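Local coordinates for protein carbohydrate esterase family 2 (CE2) (Chaetomium olivicolor, PDB 4XVH) that probably hydrolyses acetyl esters on xylan, joining an SGNH-type esterase domain to a beta-sandwich domain of the carbohydrate-binding jelly-roll kind, at residues Leu46-Gly50 with Leu70-Thr76; Val209-Thr214 with Leu253-Leu259. All coordinates share one frame; numbering follows the deposited sequence.

Contact 1 (Leu46-Gly50 with Leu70-Thr76); sequences LVIDG and LRKGKHT
Asp49 grips the edge of the strand that begins at Gly73 with both ends of its carboxylate and with its own backbone. OD2 turns its syn lone pair to the imidazole of His75 and accepts from ND1 at 2.7 Å, OD2 lying almost in the ring plane and the carboxylate only 25° from coplanar with the ring. The other oxygen, OD1, is met nearly along its C-O bond by the backbone N of Thr76 at 3.1 Å. Because CG of Asp49 stands beside its own backbone N (chi1 -64°), the carboxylate leans along the partner strand while that same N donates to Thr76 O at 3.0 Å, in a nearly straight bond of 169°. The imidazole is held at its far edge as well: NE2 donates a hydrogen bond to Arg71 O, 2.7 Å away, so the two ring nitrogens tie the Asp49 turn to the loop leading into the strand. Over one face of the ring lies CD1 of Leu70, which also touches CG2 of Ile48 at 4.1 Å. A phenylalanine in place of His75 would probably leave Asp49 OD2 and Arg71 O without the ring N-H groups that now meet them. Thr76 adds a water-mediated link: its OG1 lies 2.7 Å from a water that donates to Val47 O and accepts from Gly50 N. Behind the contact, Ile48 packs on Val77, Thr66 and Pro67, and His75 continues the sheet by backbone bonding to Phe26. Here the end of strand 44-48, as it enters a turn, is fastened to the antiparallel strand 73-81 at the periphery of the N-terminal beta-sandwich, a jelly-roll domain.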
loop_
_atom_site.group_PDB
_atom_site.type_symbol
_atom_site.label_atom_id
_atom_site.label_comp_id
_atom_site.label_asym_id
_atom_site.label_seq_id
_atom_site.Cartn_x
_atom_site.Cartn_y
_atom_site.Cartn_z
ATOM N N LEU A 46 -5.481 4.924 -14.768
ATOM C CA LEU A 46 -6.898 5.035 -15.128
ATOM C C LEU A 46 -7.247 3.812 -15.967
ATOM O O LEU A 46 -6.636 3.604 -17.037
ATOM C CB LEU A 46 -7.164 6.347 -15.892
ATOM C CG LEU A 46 -8.621 6.570 -16.322
ATOM C CD1 LEU A 46 -9.482 6.932 -15.111
ATOM C CD2 LEU A 46 -8.673 7.657 -17.388
ATOM N N VAL A 47 -8.174 2.980 -15.489
ATOM C CA VAL A 47 -8.495 1.735 -16.177
ATOM C C VAL A 47 -9.918 1.830 -16.734
ATOM O O VAL A 47 -10.871 2.045 -15.988
ATOM C CB VAL A 47 -8.360 0.499 -15.255
ATOM C CG1 VAL A 47 -9.031 -0.710 -15.892
ATOM C CG2 VAL A 47 -6.858 0.212 -14.962
ATOM N N ILE A 48 -10.033 1.708 -18.054
ATOM C CA ILE A 48 -11.302 1.871 -18.742
ATOM C C ILE A 48 -11.761 0.529 -19.303
ATOM O O ILE A 48 -10.986 -0.138 -20.017
ATOM C CB ILE A 48 -11.171 2.893 -19.902
ATOM C CG1 ILE A 48 -10.533 4.183 -19.398
ATOM C CG2 ILE A 48 -12.530 3.180 -20.545
ATOM C CD1 ILE A 48 -11.466 4.919 -18.348
ATOM N N ASP A 49 -12.994 0.129 -18.992
ATOM C CA ASP A 49 -13.510 -1.149 -19.485
ATOM C C ASP A 49 -12.574 -2.316 -19.146
ATOM O O ASP A 49 -12.423 -3.262 -19.927
ATOM C CB ASP A 49 -13.742 -1.062 -20.999
ATOM C CG ASP A 49 -14.807 -0.037 -21.347
ATOM O OD1 ASP A 49 -15.632 0.220 -20.448
ATOM O OD2 ASP A 49 -14.816 0.503 -22.479
ATOM N N GLY A 50 -11.936 -2.207 -17.984
ATOM C CA GLY A 50 -10.963 -3.176 -17.525
ATOM C C GLY A 50 -9.761 -3.342 -18.427
ATOM O O GLY A 50 -9.164 -4.403 -18.460
ATOM N N LEU A 70 -14.070 6.327 -27.375
ATOM C CA LEU A 70 -14.984 5.334 -26.823
ATOM C C LEU A 70 -16.280 5.330 -27.639
ATOM O O LEU A 70 -16.652 6.347 -28.243
ATOM C CB LEU A 70 -15.259 5.599 -25.333
ATOM C CG LEU A 70 -14.043 5.459 -24.408
ATOM C CD1 LEU A 70 -14.457 5.836 -22.974
ATOM C CD2 LEU A 70 -13.416 4.042 -24.458
ATOM N N ARG A 71 -16.937 4.177 -27.718
ATOM C CA ARG A 71 -18.208 4.091 -28.432
ATOM C C ARG A 71 -19.321 4.428 -27.461
ATOM O O ARG A 71 -19.260 3.994 -26.308
ATOM C CB ARG A 71 -18.409 2.695 -29.018
ATOM C CG ARG A 71 -19.725 2.492 -29.779
ATOM C CD ARG A 71 -19.828 1.054 -30.321
ATOM N NE ARG A 71 -21.157 0.787 -30.850
ATOM C CZ ARG A 71 -21.505 0.999 -32.115
ATOM N NH1 ARG A 71 -20.607 1.462 -32.983
ATOM N NH2 ARG A 71 -22.746 0.747 -32.524
ATOM N N LYS A 72 -20.320 5.207 -27.898
ATOM C CA LYS A 72 -21.453 5.524 -27.027
ATOM C C LYS A 72 -22.063 4.259 -26.433
ATOM O O LYS A 72 -22.481 3.354 -27.168
ATOM C CB LYS A 72 -22.543 6.288 -27.781
ATOM C CG LYS A 72 -23.727 6.661 -26.895
ATOM C CD LYS A 72 -24.761 7.447 -27.706
ATOM C CE LYS A 72 -25.932 7.880 -26.849
ATOM N NZ LYS A 72 -26.942 8.556 -27.742
ATOM N N GLY A 73 -22.105 4.192 -25.109
ATOM C CA GLY A 73 -22.637 3.021 -24.437
ATOM C C GLY A 73 -22.060 2.879 -23.039
ATOM O O GLY A 73 -21.474 3.816 -22.507
ATOM N N LYS A 74 -22.222 1.706 -22.442
ATOM C CA LYS A 74 -21.781 1.500 -21.057
ATOM C C LYS A 74 -20.253 1.404 -20.951
ATOM O O LYS A 74 -19.602 0.746 -21.770
ATOM C CB LYS A 74 -22.441 0.239 -20.464
ATOM C CG LYS A 74 -21.893 -0.116 -19.083
ATOM C CD LYS A 74 -22.668 -1.229 -18.399
ATOM C CE LYS A 74 -22.051 -1.540 -17.021
ATOM N NZ LYS A 74 -22.811 -2.619 -16.334
ATOM N N HIS A 75 -19.669 2.091 -19.977
ATOM C CA HIS A 75 -18.239 1.946 -19.727
ATOM C C HIS A 75 -17.995 1.902 -18.215
ATOM O O HIS A 75 -18.804 2.429 -17.448
ATOM C CB HIS A 75 -17.446 3.082 -20.375
ATOM C CG HIS A 75 -17.577 3.114 -21.864
ATOM N ND1 HIS A 75 -16.853 2.280 -22.694
ATOM C CD2 HIS A 75 -18.398 3.831 -22.668
ATOM C CE1 HIS A 75 -17.215 2.497 -23.950
ATOM N NE2 HIS A 75 -18.145 3.439 -23.961
ATOM N N THR A 76 -16.926 1.218 -17.806
ATOM C CA THR A 76 -16.498 1.190 -16.412
ATOM C C THR A 76 -15.231 2.013 -16.292
ATOM O O THR A 76 -14.405 2.059 -17.212
ATOM C CB THR A 76 -16.212 -0.238 -15.888
ATOM O OG1 THR A 76 -15.151 -0.829 -16.657
ATOM C CG2 THR A 76 -17.451 -1.128 -15.962
HETATM O O HOH W 1 -12.616 -0.325 -15.972
#

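Contact 2 (Val209-Thr214 with Leu253-Leu259)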
loop_
_atom_site.group_PDB
_atom_site.type_symbol
_atom_site.label_atom_id
_atom_site.label_comp_id
_atom_site.label_asym_id
_atom_site.label_seq_id
_atom_site.Cartn_x
_atom_site.Cartn_y
_atom_site.Cartn_z
ATOM N N VAL A 209 -2.201 -7.418 6.411
ATOM C CA VAL A 209 -0.846 -7.724 5.971
ATOM C C VAL A 209 0.105 -6.662 6.501
ATOM O O VAL A 209 -0.145 -5.460 6.331
ATOM C CB VAL A 209 -0.738 -7.774 4.437
ATOM C CG1 VAL A 209 0.725 -8.061 4.034
ATOM C CG2 VAL A 209 -1.706 -8.843 3.865
ATOM N N ILE A 210 1.148 -7.084 7.203
ATOM C CA ILE A 210 2.084 -6.099 7.735
ATOM C C ILE A 210 3.489 -6.416 7.271
ATOM O O ILE A 210 3.979 -7.507 7.530
ATOM C CB ILE A 210 2.057 -6.055 9.270
ATOM C CG1 ILE A 210 0.639 -5.709 9.754
ATOM C CG2 ILE A 210 3.116 -5.052 9.777
ATOM C CD1 ILE A 210 0.422 -5.918 11.219
ATOM N N ASN A 211 4.135 -5.442 6.626
ATOM C CA ASN A 211 5.501 -5.596 6.145
ATOM C C ASN A 211 6.364 -4.415 6.605
ATOM O O ASN A 211 6.471 -3.392 5.919
ATOM C CB ASN A 211 5.481 -5.707 4.621
ATOM C CG ASN A 211 6.859 -5.944 4.011
ATOM O OD1 ASN A 211 7.902 -5.713 4.626
ATOM N ND2 ASN A 211 6.852 -6.369 2.758
ATOM N N LEU A 212 6.975 -4.568 7.773
ATOM C CA LEU A 212 7.756 -3.500 8.372
ATOM C C LEU A 212 9.014 -4.068 9.016
ATOM O O LEU A 212 8.983 -5.178 9.588
ATOM C CB LEU A 212 6.941 -2.769 9.439
ATOM C CG LEU A 212 5.754 -1.951 8.953
ATOM C CD1 LEU A 212 4.933 -1.557 10.184
ATOM C CD2 LEU A 212 6.273 -0.698 8.224
ATOM N N GLY A 213 10.105 -3.311 8.944
ATOM C CA GLY A 213 11.352 -3.741 9.570
ATOM C C GLY A 213 12.552 -3.425 8.695
ATOM O O GLY A 213 13.673 -3.367 9.177
ATOM N N THR A 214 12.333 -3.241 7.394
ATOM C CA THR A 214 13.456 -2.884 6.530
ATOM C C THR A 214 14.127 -1.609 7.069
ATOM O O THR A 214 15.346 -1.559 7.216
ATOM C CB THR A 214 13.016 -2.676 5.086
ATOM O OG1 THR A 214 12.425 -3.882 4.608
ATOM C CG2 THR A 214 14.220 -2.281 4.192
ATOM N N LEU A 253 2.393 -11.479 8.613
ATOM C CA LEU A 253 3.603 -10.738 8.963
ATOM C C LEU A 253 4.775 -11.174 8.091
ATOM O O LEU A 253 5.206 -12.328 8.129
ATOM C CB LEU A 253 3.936 -10.945 10.448
ATOM C CG LEU A 253 2.773 -10.748 11.432
ATOM C CD1 LEU A 253 3.241 -10.814 12.908
ATOM C CD2 LEU A 253 2.006 -9.460 11.218
ATOM N N LEU A 254 5.275 -10.259 7.286
ATOM C CA LEU A 254 6.300 -10.605 6.298
ATOM C C LEU A 254 7.677 -10.102 6.693
ATOM O O LEU A 254 7.814 -9.025 7.251
ATOM C CB LEU A 254 5.967 -10.010 4.920
ATOM C CG LEU A 254 4.923 -10.675 4.017
ATOM C CD1 LEU A 254 3.504 -10.569 4.582
ATOM C CD2 LEU A 254 5.013 -10.042 2.580
ATOM N N ASN A 255 8.705 -10.868 6.348
ATOM C CA ASN A 255 10.043 -10.363 6.463
ATOM C C ASN A 255 10.409 -9.651 5.144
ATOM O O ASN A 255 9.618 -9.601 4.181
ATOM C CB ASN A 255 11.019 -11.499 6.806
ATOM C CG ASN A 255 10.931 -12.643 5.836
ATOM O OD1 ASN A 255 10.294 -12.520 4.805
ATOM N ND2 ASN A 255 11.581 -13.768 6.159
ATOM N N SER A 256 11.605 -9.112 5.093
ATOM C CA SER A 256 11.948 -8.146 4.048
ATOM C C SER A 256 12.777 -8.723 2.908
ATOM O O SER A 256 13.847 -9.286 3.145
ATOM C CB SER A 256 12.734 -6.997 4.666
ATOM O OG SER A 256 13.217 -6.171 3.637
ATOM N N PRO A 257 12.317 -8.527 1.665
ATOM C CA PRO A 257 13.100 -8.905 0.481
ATOM C C PRO A 257 14.366 -8.046 0.317
ATOM O O PRO A 257 15.246 -8.413 -0.462
ATOM C CB PRO A 257 12.123 -8.650 -0.679
ATOM C CG PRO A 257 11.304 -7.462 -0.194
ATOM C CD PRO A 257 11.080 -7.806 1.290
ATOM N N MET A 258 14.452 -6.923 1.043
ATOM C CA MET A 258 15.628 -6.058 0.969
ATOM C C MET A 258 16.655 -6.323 2.064
ATOM O O MET A 258 17.771 -5.815 1.970
ATOM C CB MET A 258 15.212 -4.579 1.014
ATOM C CG MET A 258 14.403 -4.164 -0.206
ATOM S SD MET A 258 13.772 -2.455 -0.247
ATOM C CE MET A 258 15.328 -1.540 -0.454
ATOM N N LEU A 259 16.307 -7.082 3.103
ATOM C CA LEU A 259 17.319 -7.419 4.114
ATOM C C LEU A 259 18.003 -8.721 3.736
ATOM O O LEU A 259 17.380 -9.598 3.122
ATOM C CB LEU A 259 16.698 -7.537 5.506
ATOM C CG LEU A 259 16.081 -6.241 6.036
ATOM C CD1 LEU A 259 15.517 -6.464 7.435
ATOM C CD2 LEU A 259 17.127 -5.129 6.040
HETATM O O HOH W 2 6.533 -7.236 9.028
HETATM O O HOH W 3 9.575 -7.027 6.466
#
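Ile210 and Leu253 lie side by side on the same face of a parallel sheet, pointing the same way, with CD1 of Ile210 3.9 Å from CD2 of Leu253. Their strands are joined by the bond from Leu254 N to Ile210 O, 3.1 Å long. Leu254 serves the other face: its side chain crosses that of Val209 obliquely, CD1 lying 3.8 Å from Val209 CG1, and runs at about a right angle to that of Asn211, with CD2 near ND2. Beyond the paired residues the chains separate and water fills in. One water joins Ile210 O, Leu212 N and Leu254 O; a second lies 2.8 Å from Asn211 OD1 and also reaches Leu254 O. Farther on, the loops meet again through two hydroxyls, Thr214 OG1 and Ser256 OG, 2.6 Å apart. Ser256 OG is anti to its backbone N (chi1 172°), which swings it over the following turn to accept from Met258 N at 3.0 Å, an ST turn within the type I turn 256-259. The methyl CG2 of Thr214 sits against Met258 CB at 4.0 Å, the two side chains crossing roughly at right angles, and Leu259 CD1 approaches Gly213 O. Strand 207-211 is central in the five-stranded sheet, flanked by strands 111-116 and 250-254. Helix 228-243 covers Ile210 and Leu253 through Val239, and helix 270-285 adds Ile278 against Leu253, whereas Ile119 of the short helix 118-121 packs against Thr214, Ser256 and Met258.

The two contacts belong to different domains and do not touch: their centres are 37 Å apart, their nearest atoms about 22 Å, and they lie on opposite sides of the chain's centre. Contact 1 closes before contact 2 opens, following the order of the N-terminal beta-sandwich and the esterase domain. The centre of contact 1 lies about 26 Å from the centre of the chain, that of the buried contact 2 about 13 Å. Only contact 2 borders the pocket holding the bound polyether, which Ser118, Gly163, Asn215 and His306 help to line; the Thr214 side chain is about 5 Å from that ligand and directly precedes Asn215.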